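Local coordinates for HD-GYP domain-containing protein (Bdellovibrio bacteriovorus, PDB 3TM8) that binds two iron ions through an HD-GYP domain and is probably related in function to cyclic-di-GMP phosphodiesterases, although its own activity is not established, at residues Leu53-Ser58 with Thr79-Ser84; Thr95-Thr100 with Asp110-Ser115; Asp288-Ile291 with Gly295-Lys298. One frame throughout, in Å; residues are numbered along the deposited sequence. Where two conformers were deposited one is given.

Contact 1 of 3, residues Leu53-Ser58 with Thr79-Ser84; sequences LRRGDS and TDEENS
Arg-55 and Glu-81 meet across backbones that stay well apart, the nearest CA atoms, those of Arg-55 and Ser-84, being 10.5 Å from each other. The contact is a surface salt bridge that ties a type II beta turn, Arg-54 to Asp-57, in the loop after strand 48-53, to the N-cap residue of helix 82-97, which follows strand 74-78. The turn is closed by the backbone bond from Asp-57 N to Arg-54 O at 3.0 Å, and its third position is Gly-56, whose phi of 104° suits glycine. Asp-57 turns back on the same loop: its OD2 accepts from Arg-54 N at 2.9 Å and also pairs with Arg-66. Arg-55 projects from the turn with its chain extended from CG to NE, a shape that carries the guanidinium across the gap. Glu-81 answers with a chain extended beyond CG, and the two side chains cross at about a right angle. Because the guanidinium and carboxylate planes are 59° apart, the pair is not a flat two-pronged bridge, and one strong bond is joined by a weak one from Arg-55 NH2 to Glu-81 OE1 at 3.4 Å. OE1 also accepts from Asn-40 N, which should limit rotation of the carboxylate. The strong bond runs from Arg-55 NE to Glu-81 OE2, 2.9 Å long and nearly straight at 173°, reaching the syn side of the oxygen from within the guanidinium plane.

Contact 2 of 3, residues Thr95-Thr100 with Asp110-Ser115; sequences TAYDDT and DIIQGS
Ala-96 and Tyr-97, in the last turn of helix 82-97, fit against Ile-111 and Ile-112 where two consecutive helices, 82-97 and 105-125, joined by a loop, pack together. The backbones come close, with the CA atoms of Ala-96 and Ile-111 only 6.4 Å apart, and the small Ala-96 side chain permits this. Its CB is a single bump lodged between two isoleucines, 3.6 Å from Ile-111 CG2 and 3.7 Å from Ile-112 CG1. Ile-112 fills the next hollow, which is bounded by Ala-96 and one face of the Tyr-97 ring. With CG1 anti to its carbonyl carbon (chi1 -68°), Ile-112 lays that methylene over the ring, 4.0 Å from the centroid and 15° off the normal, a CH-pi contact. Its two methyls spread across the tyrosine in different directions: CD1 lies 3.8 Å from Tyr-97 CD1, while CG2 reaches toward the hydroxyl end. Tyr-143 and Phe-146 of helix 130-149 also touch Ile-112, and Lys-142 makes a cation-pi contact with Tyr-97. The phenol hydroxyl is hydrogen-bonded to Gln-116 NE2, and one water at the ring edge links Tyr-97 OH to Ser-115 OG, 2.8 Å from each oxygen.

Contact 3 of 3, residues Asp288-Ile291 with Gly295-Lys298; sequences DRLI and GVPK. With PO4 (phosphate ion), chain C.
Ile-291, Val-296 and Leu-290 bury the most surface here, where the chain leaves helix 276-293 and folds back on its final turns. Val-296 N donates to Leu-290 O at 2.9 Å and 164°, approaching from above the carbonyl plane; Val-296 lies six positions after Leu-290, so the bond ties the loop beyond the helix back to its final turns. Gly-295 takes a positive phi of 68°, which favours glycine, as the chain turns back. Beside this bond the Val-296 side chain lies along Leu-290, its CB 3.9 Å from Leu-290 CB and its CG2 near both that carbon and Leu-290 O. Ile-291 points away overall, yet its backbone and CG1-CD1 branch run past Val-296 O to Lys-298. Its CA makes a CA-H...O contact with Val-296 O at 3.5 Å, and CG1, anti to the carbonyl carbon (chi1 -67°), sends CD1 on to Lys-298 CB at 3.8 Å. A water donates to both Ile-291 O and Val-296 O. On the helix, Arg-289 bends at chi3 and grips phosphate O1 with NE and NH2, each 2.8 Å away; the ion, probably from the crystallisation liquor, is also bound by His-207, Trp-229 and the iron ligand Asn-285. Asp-288 OD2 bonds ND1 of the iron ligand His-170, a second-shell role. Leu-290 and Val-296 pack against Lys-304 of helix 301-308, whereas Asp-288 touches Thr-173 and Val-174 of helix 167-185.

The three contacts follow one another along the chain, each closing before the next opens. Contacts 1 and 2 share helix 82-97: one lies at its start, after strand 74-78, and the other at its end, with centres about 20 Å apart. That helix therefore leads from the two-stranded sheets of the N-terminal part to helix 105-125. Contact 3 belongs to the HD domain and lies at the end of helix 276-293. Its centre is about 26 Å from that of contact 2 and about 37 Å from that of contact 1. No two contacts touch. The side chain of Leu-290 in contact 3 is about 11 Å from an iron ion, whereas contacts 1 and 2 lie away from the metal-binding residues.

Contact 1 of 3, residues Leu53-Ser58 with Thr79-Ser84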
loop_
_atom_site.group_PDB
_atom_site.type_symbol
_atom_site.label_atom_id
_atom_site.label_comp_id
_atom_site.label_asym_id
_atom_site.label_seq_id
_atom_site.Cartn_x
_atom_site.Cartn_y
_atom_site.Cartn_z
ATOM N N LEU A 53 -4.577 6.685 -23.408
ATOM C CA LEU A 53 -5.256 7.828 -22.806
ATOM C C LEU A 53 -4.948 9.080 -23.611
ATOM O O LEU A 53 -3.802 9.322 -23.993
ATOM C CB LEU A 53 -4.809 8.020 -21.355
ATOM C CG LEU A 53 -4.847 6.761 -20.483
ATOM C CD1 LEU A 53 -4.326 7.076 -19.084
ATOM C CD2 LEU A 53 -6.247 6.167 -20.417
ATOM N N ARG A 54 -5.970 9.887 -23.848
ATOM C CA ARG A 54 -5.809 11.061 -24.691
ATOM C C ARG A 54 -5.951 12.348 -23.909
ATOM O O ARG A 54 -6.610 12.383 -22.879
ATOM C CB ARG A 54 -6.825 11.017 -25.822
ATOM C CG ARG A 54 -6.515 9.951 -26.840
ATOM C CD ARG A 54 -7.710 9.663 -27.703
ATOM N NE ARG A 54 -7.374 8.714 -28.756
ATOM C CZ ARG A 54 -7.226 7.408 -28.564
ATOM N NH1 ARG A 54 -7.381 6.889 -27.350
ATOM N NH2 ARG A 54 -6.919 6.621 -29.585
ATOM N N ARG A 55 -5.334 13.409 -24.419
ATOM C CA ARG A 55 -5.479 14.728 -23.828
ATOM C C ARG A 55 -6.959 15.003 -23.582
ATOM O O ARG A 55 -7.792 14.818 -24.470
ATOM C CB ARG A 55 -4.856 15.803 -24.731
ATOM C CG ARG A 55 -3.379 15.549 -25.025
ATOM C CD ARG A 55 -2.703 16.624 -25.896
ATOM N NE ARG A 55 -1.386 16.124 -26.275
ATOM C CZ ARG A 55 -1.153 15.417 -27.372
ATOM N NH1 ARG A 55 -2.136 15.197 -28.235
ATOM N NH2 ARG A 55 0.066 14.952 -27.619
ATOM N N GLY A 56 -7.285 15.423 -22.365
ATOM C CA GLY A 56 -8.655 15.737 -22.004
ATOM C C GLY A 56 -9.330 14.666 -21.159
ATOM O O GLY A 56 -10.398 14.897 -20.596
ATOM N N ASP A 57 -8.717 13.491 -21.062
ATOM C CA ASP A 57 -9.308 12.406 -20.268
ATOM C C ASP A 57 -9.204 12.642 -18.755
ATOM O O ASP A 57 -8.303 13.327 -18.277
ATOM C CB ASP A 57 -8.669 11.054 -20.608
ATOM C CG ASP A 57 -9.020 10.564 -22.002
ATOM O OD1 ASP A 57 -9.875 11.189 -22.659
ATOM O OD2 ASP A 57 -8.439 9.545 -22.427
ATOM N N SER A 58 -10.133 12.064 -18.004
ATOM C CA SER A 58 -10.051 12.080 -16.541
ATOM C C SER A 58 -10.522 10.738 -15.988
ATOM O O SER A 58 -10.992 9.886 -16.743
ATOM C CB SER A 58 -10.859 13.234 -15.941
ATOM O OG SER A 58 -12.230 13.108 -16.266
ATOM N N THR A 79 8.171 12.567 -23.693
ATOM C CA THR A 79 9.074 13.342 -22.860
ATOM C C THR A 79 8.769 14.831 -22.992
ATOM O O THR A 79 8.904 15.594 -22.037
ATOM C CB THR A 79 10.523 13.019 -23.229
ATOM O OG1 THR A 79 10.704 11.598 -23.138
ATOM C CG2 THR A 79 11.497 13.722 -22.297
ATOM N N ASP A 80 8.322 15.241 -24.172
ATOM C CA ASP A 80 8.019 16.646 -24.412
ATOM C C ASP A 80 6.809 17.115 -23.602
ATOM O O ASP A 80 6.587 18.314 -23.448
ATOM C CB ASP A 80 7.812 16.907 -25.909
ATOM C CG ASP A 80 9.094 16.748 -26.712
ATOM O OD1 ASP A 80 10.180 16.702 -26.098
ATOM O OD2 ASP A 80 9.015 16.677 -27.958
ATOM N N GLU A 81 6.034 16.171 -23.079
ATOM C CA GLU A 81 4.858 16.497 -22.272
ATOM C C GLU A 81 5.072 16.239 -20.777
ATOM O O GLU A 81 4.128 16.281 -19.981
ATOM C CB GLU A 81 3.633 15.728 -22.789
ATOM C CG GLU A 81 3.230 16.096 -24.210
ATOM C CD GLU A 81 1.795 15.728 -24.524
ATOM O OE1 GLU A 81 1.476 14.525 -24.570
ATOM O OE2 GLU A 81 0.975 16.645 -24.723
ATOM N N GLU A 82 6.315 15.997 -20.386
ATOM C CA GLU A 82 6.594 15.656 -18.997
ATOM C C GLU A 82 6.225 16.789 -18.035
ATOM O O GLU A 82 5.743 16.542 -16.925
ATOM C CB GLU A 82 8.054 15.247 -18.823
ATOM C CG GLU A 82 8.356 14.677 -17.442
ATOM C CD GLU A 82 9.730 14.042 -17.352
ATOM O OE1 GLU A 82 10.523 14.197 -18.307
ATOM O OE2 GLU A 82 10.011 13.385 -16.329
ATOM N N ASN A 83 6.435 18.031 -18.455
ATOM C CA ASN A 83 6.072 19.153 -17.597
ATOM C C ASN A 83 4.570 19.181 -17.315
ATOM O O ASN A 83 4.148 19.456 -16.191
ATOM C CB ASN A 83 6.551 20.490 -18.180
ATOM C CG ASN A 83 6.172 21.667 -17.311
ATOM O OD1 ASN A 83 6.656 21.802 -16.185
ATOM N ND2 ASN A 83 5.306 22.528 -17.826
ATOM N N SER A 84 3.761 18.903 -18.335
ATOM C CA SER A 84 2.316 18.834 -18.152
ATOM C C SER A 84 1.938 17.759 -17.134
ATOM O O SER A 84 1.051 17.964 -16.293
ATOM C CB SER A 84 1.618 18.566 -19.485
ATOM O OG SER A 84 0.223 18.412 -19.301
#

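Contact 2 of 3, residues Thr95-Thr100 with Asp110-Ser115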
loop_
_atom_site.group_PDB
_atom_site.type_symbol
_atom_site.label_atom_id
_atom_site.label_comp_id
_atom_site.label_asym_id
_atom_site.label_seq_id
_atom_site.Cartn_x
_atom_site.Cartn_y
_atom_site.Cartn_z
ATOM N N THR A 95 -4.506 19.519 -4.220
ATOM C CA THR A 95 -5.951 19.639 -4.096
ATOM C C THR A 95 -6.529 18.529 -3.210
ATOM O O THR A 95 -7.376 18.802 -2.369
ATOM C CB THR A 95 -6.656 19.698 -5.478
ATOM O OG1 THR A 95 -6.450 18.479 -6.194
ATOM C CG2 THR A 95 -6.099 20.832 -6.299
ATOM N N ALA A 96 -6.054 17.295 -3.373
ATOM C CA ALA A 96 -6.585 16.164 -2.608
ATOM C C ALA A 96 -6.346 16.262 -1.100
ATOM O O ALA A 96 -7.231 15.946 -0.312
ATOM C CB ALA A 96 -6.025 14.862 -3.142
ATOM N N TYR A 97 -5.148 16.666 -0.696
ATOM C CA TYR A 97 -4.857 16.774 0.738
ATOM C C TYR A 97 -5.534 17.980 1.404
ATOM O O TYR A 97 -5.663 18.021 2.618
ATOM C CB TYR A 97 -3.352 16.835 0.981
ATOM C CG TYR A 97 -2.629 15.511 0.854
ATOM C CD1 TYR A 97 -2.844 14.482 1.766
ATOM C CD2 TYR A 97 -1.695 15.306 -0.153
ATOM C CE1 TYR A 97 -2.162 13.272 1.660
ATOM C CE2 TYR A 97 -1.011 14.110 -0.267
ATOM C CZ TYR A 97 -1.242 13.096 0.645
ATOM O OH TYR A 97 -0.577 11.889 0.553
ATOM N N ASP A 98 -5.956 18.954 0.605
ATOM C CA ASP A 98 -6.605 20.168 1.101
ATOM C C ASP A 98 -7.978 19.855 1.710
ATOM O O ASP A 98 -8.897 19.444 1.006
ATOM C CB ASP A 98 -6.750 21.144 -0.068
ATOM C CG ASP A 98 -7.275 22.509 0.342
ATOM O OD1 ASP A 98 -7.690 22.686 1.497
ATOM O OD2 ASP A 98 -7.281 23.401 -0.524
ATOM N N ASP A 99 -8.122 20.062 3.016
ATOM C CA ASP A 99 -9.380 19.763 3.700
ATOM C C ASP A 99 -10.448 20.852 3.542
ATOM O O ASP A 99 -11.556 20.701 4.052
ATOM C CB ASP A 99 -9.135 19.522 5.195
ATOM C CG ASP A 99 -8.444 18.194 5.484
ATOM O OD1 ASP A 99 -8.747 17.181 4.816
ATOM O OD2 ASP A 99 -7.607 18.162 6.412
ATOM N N THR A 100 -10.126 21.940 2.842
ATOM C CA THR A 100 -11.044 23.077 2.752
ATOM C C THR A 100 -11.892 23.121 1.476
ATOM O O THR A 100 -12.705 24.027 1.310
ATOM C CB THR A 100 -10.288 24.426 2.821
ATOM O OG1 THR A 100 -9.568 24.634 1.598
ATOM C CG2 THR A 100 -9.336 24.470 4.016
ATOM N N ASP A 110 -9.204 8.573 -3.905
ATOM C CA ASP A 110 -8.643 7.991 -5.134
ATOM C C ASP A 110 -7.254 8.570 -5.391
ATOM O O ASP A 110 -6.297 7.847 -5.666
ATOM C CB ASP A 110 -9.515 8.290 -6.354
ATOM C CG ASP A 110 -10.773 7.432 -6.436
ATOM O OD1 ASP A 110 -10.978 6.535 -5.587
ATOM O OD2 ASP A 110 -11.560 7.657 -7.387
ATOM N N ILE A 111 -7.144 9.891 -5.312
ATOM C CA ILE A 111 -5.869 10.532 -5.572
ATOM C C ILE A 111 -4.833 10.164 -4.515
ATOM O O ILE A 111 -3.710 9.792 -4.833
ATOM C CB ILE A 111 -6.020 12.064 -5.664
ATOM C CG1 ILE A 111 -6.856 12.443 -6.895
ATOM C CG2 ILE A 111 -4.652 12.732 -5.691
ATOM C CD1 ILE A 111 -7.366 13.867 -6.864
ATOM N N ILE A 112 -5.212 10.269 -3.247
ATOM C CA ILE A 112 -4.243 10.064 -2.177
ATOM C C ILE A 112 -3.792 8.594 -2.081
ATOM O O ILE A 112 -2.600 8.321 -1.920
ATOM C CB ILE A 112 -4.782 10.583 -0.841
ATOM C CG1 ILE A 112 -4.876 12.112 -0.906
ATOM C CG2 ILE A 112 -3.889 10.146 0.306
ATOM C CD1 ILE A 112 -5.739 12.711 0.167
ATOM N N GLN A 113 -4.724 7.654 -2.203
ATOM C CA GLN A 113 -4.358 6.236 -2.216
ATOM C C GLN A 113 -3.326 5.965 -3.307
ATOM O O GLN A 113 -2.329 5.271 -3.088
ATOM C CB GLN A 113 -5.602 5.363 -2.415
ATOM C CG GLN A 113 -5.395 3.850 -2.247
ATOM C CD GLN A 113 -4.759 3.179 -3.437
ATOM O OE1 GLN A 113 -4.819 3.667 -4.563
ATOM N NE2 GLN A 113 -4.164 2.023 -3.195
ATOM N N GLY A 114 -3.551 6.542 -4.484
ATOM C CA GLY A 114 -2.656 6.287 -5.601
ATOM C C GLY A 114 -1.304 6.960 -5.430
ATOM O O GLY A 114 -0.266 6.454 -5.876
ATOM N N SER A 115 -1.311 8.127 -4.798
ATOM C CA SER A 115 -0.071 8.829 -4.509
ATOM C C SER A 115 0.774 8.056 -3.489
ATOM O O SER A 115 1.985 7.925 -3.663
ATOM C CB SER A 115 -0.371 10.247 -4.005
ATOM O OG SER A 115 0.827 10.944 -3.758
HETATM O O HOH W 1 1.548 11.864 -1.255
#

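Contact 3 of 3, residues Asp288-Ile291 with Gly295-Lys298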
loop_
_atom_site.group_PDB
_atom_site.type_symbol
_atom_site.label_atom_id
_atom_site.label_comp_id
_atom_site.label_asym_id
_atom_site.label_seq_id
_atom_site.Cartn_x
_atom_site.Cartn_y
_atom_site.Cartn_z
ATOM N N ASP A 288 -5.772 -8.272 5.619
ATOM C CA ASP A 288 -5.845 -7.965 4.194
ATOM C C ASP A 288 -5.393 -9.134 3.332
ATOM O O ASP A 288 -5.897 -9.304 2.223
ATOM C CB ASP A 288 -5.080 -6.705 3.790
ATOM C CG ASP A 288 -5.403 -6.282 2.363
ATOM O OD1 ASP A 288 -6.604 -6.203 2.039
ATOM O OD2 ASP A 288 -4.476 -6.054 1.556
ATOM N N ARG A 289 -4.448 -9.943 3.812
ATOM C CA ARG A 289 -4.085 -11.127 3.035
ATOM C C ARG A 289 -5.326 -11.998 2.837
ATOM O O ARG A 289 -5.592 -12.452 1.730
ATOM C CB ARG A 289 -2.933 -11.934 3.638
ATOM C CG ARG A 289 -2.970 -13.419 3.248
ATOM C CD ARG A 289 -1.613 -14.105 3.342
ATOM N NE ARG A 289 -0.787 -13.841 2.170
ATOM C CZ ARG A 289 -0.948 -14.414 0.978
ATOM N NH1 ARG A 289 -1.918 -15.301 0.782
ATOM N NH2 ARG A 289 -0.140 -14.084 -0.022
ATOM N N LEU A 290 -6.089 -12.225 3.901
ATOM C CA LEU A 290 -7.291 -13.045 3.775
ATOM C C LEU A 290 -8.259 -12.440 2.772
ATOM O O LEU A 290 -8.779 -13.130 1.896
ATOM C CB LEU A 290 -7.997 -13.240 5.126
ATOM C CG LEU A 290 -7.235 -14.101 6.131
ATOM C CD1 LEU A 290 -8.078 -14.324 7.388
ATOM C CD2 LEU A 290 -6.820 -15.431 5.512
ATOM N N ILE A 291 -8.492 -11.140 2.900
ATOM C CA ILE A 291 -9.511 -10.483 2.104
ATOM C C ILE A 291 -9.089 -10.298 0.643
ATOM O O ILE A 291 -9.852 -10.610 -0.277
ATOM C CB ILE A 291 -9.892 -9.145 2.738
ATOM C CG1 ILE A 291 -10.592 -9.400 4.076
ATOM C CG2 ILE A 291 -10.768 -8.334 1.796
ATOM C CD1 ILE A 291 -10.654 -8.191 4.984
ATOM N N GLY A 295 -9.431 -14.305 -0.928
ATOM C CA GLY A 295 -10.846 -14.254 -1.261
ATOM C C GLY A 295 -11.806 -14.460 -0.098
ATOM O O GLY A 295 -12.968 -14.809 -0.298
ATOM N N VAL A 296 -11.337 -14.225 1.122
ATOM C CA VAL A 296 -12.195 -14.381 2.289
ATOM C C VAL A 296 -13.100 -13.157 2.444
ATOM O O VAL A 296 -12.615 -12.029 2.432
ATOM C CB VAL A 296 -11.356 -14.560 3.566
ATOM C CG1 VAL A 296 -12.252 -14.628 4.801
ATOM C CG2 VAL A 296 -10.470 -15.799 3.453
ATOM N N PRO A 297 -14.421 -13.369 2.584
ATOM C CA PRO A 297 -15.289 -12.209 2.805
ATOM C C PRO A 297 -14.860 -11.459 4.067
ATOM O O PRO A 297 -14.481 -12.079 5.067
ATOM C CB PRO A 297 -16.676 -12.834 2.989
ATOM C CG PRO A 297 -16.585 -14.167 2.298
ATOM C CD PRO A 297 -15.178 -14.631 2.536
ATOM N N LYS A 298 -14.926 -10.135 4.030
ATOM C CA LYS A 298 -14.372 -9.344 5.120
ATOM C C LYS A 298 -14.993 -9.686 6.483
ATOM O O LYS A 298 -14.305 -9.664 7.499
ATOM C CB LYS A 298 -14.419 -7.836 4.817
ATOM C CG LYS A 298 -15.798 -7.240 4.634
ATOM C CD LYS A 298 -15.699 -5.735 4.361
ATOM C CE LYS A 298 -14.900 -5.448 3.095
ATOM N NZ LYS A 298 -14.731 -3.990 2.822
HETATM P P PO4 C . 1.863 -11.354 2.532
HETATM O O1 PO4 C . 1.477 -12.381 1.499
HETATM O O2 PO4 C . 1.065 -10.079 2.396
HETATM O O3 PO4 C . 1.518 -11.862 3.951
HETATM O O4 PO4 C . 3.361 -11.138 2.509
HETATM O O HOH W 2 -12.610 -10.802 -0.037
#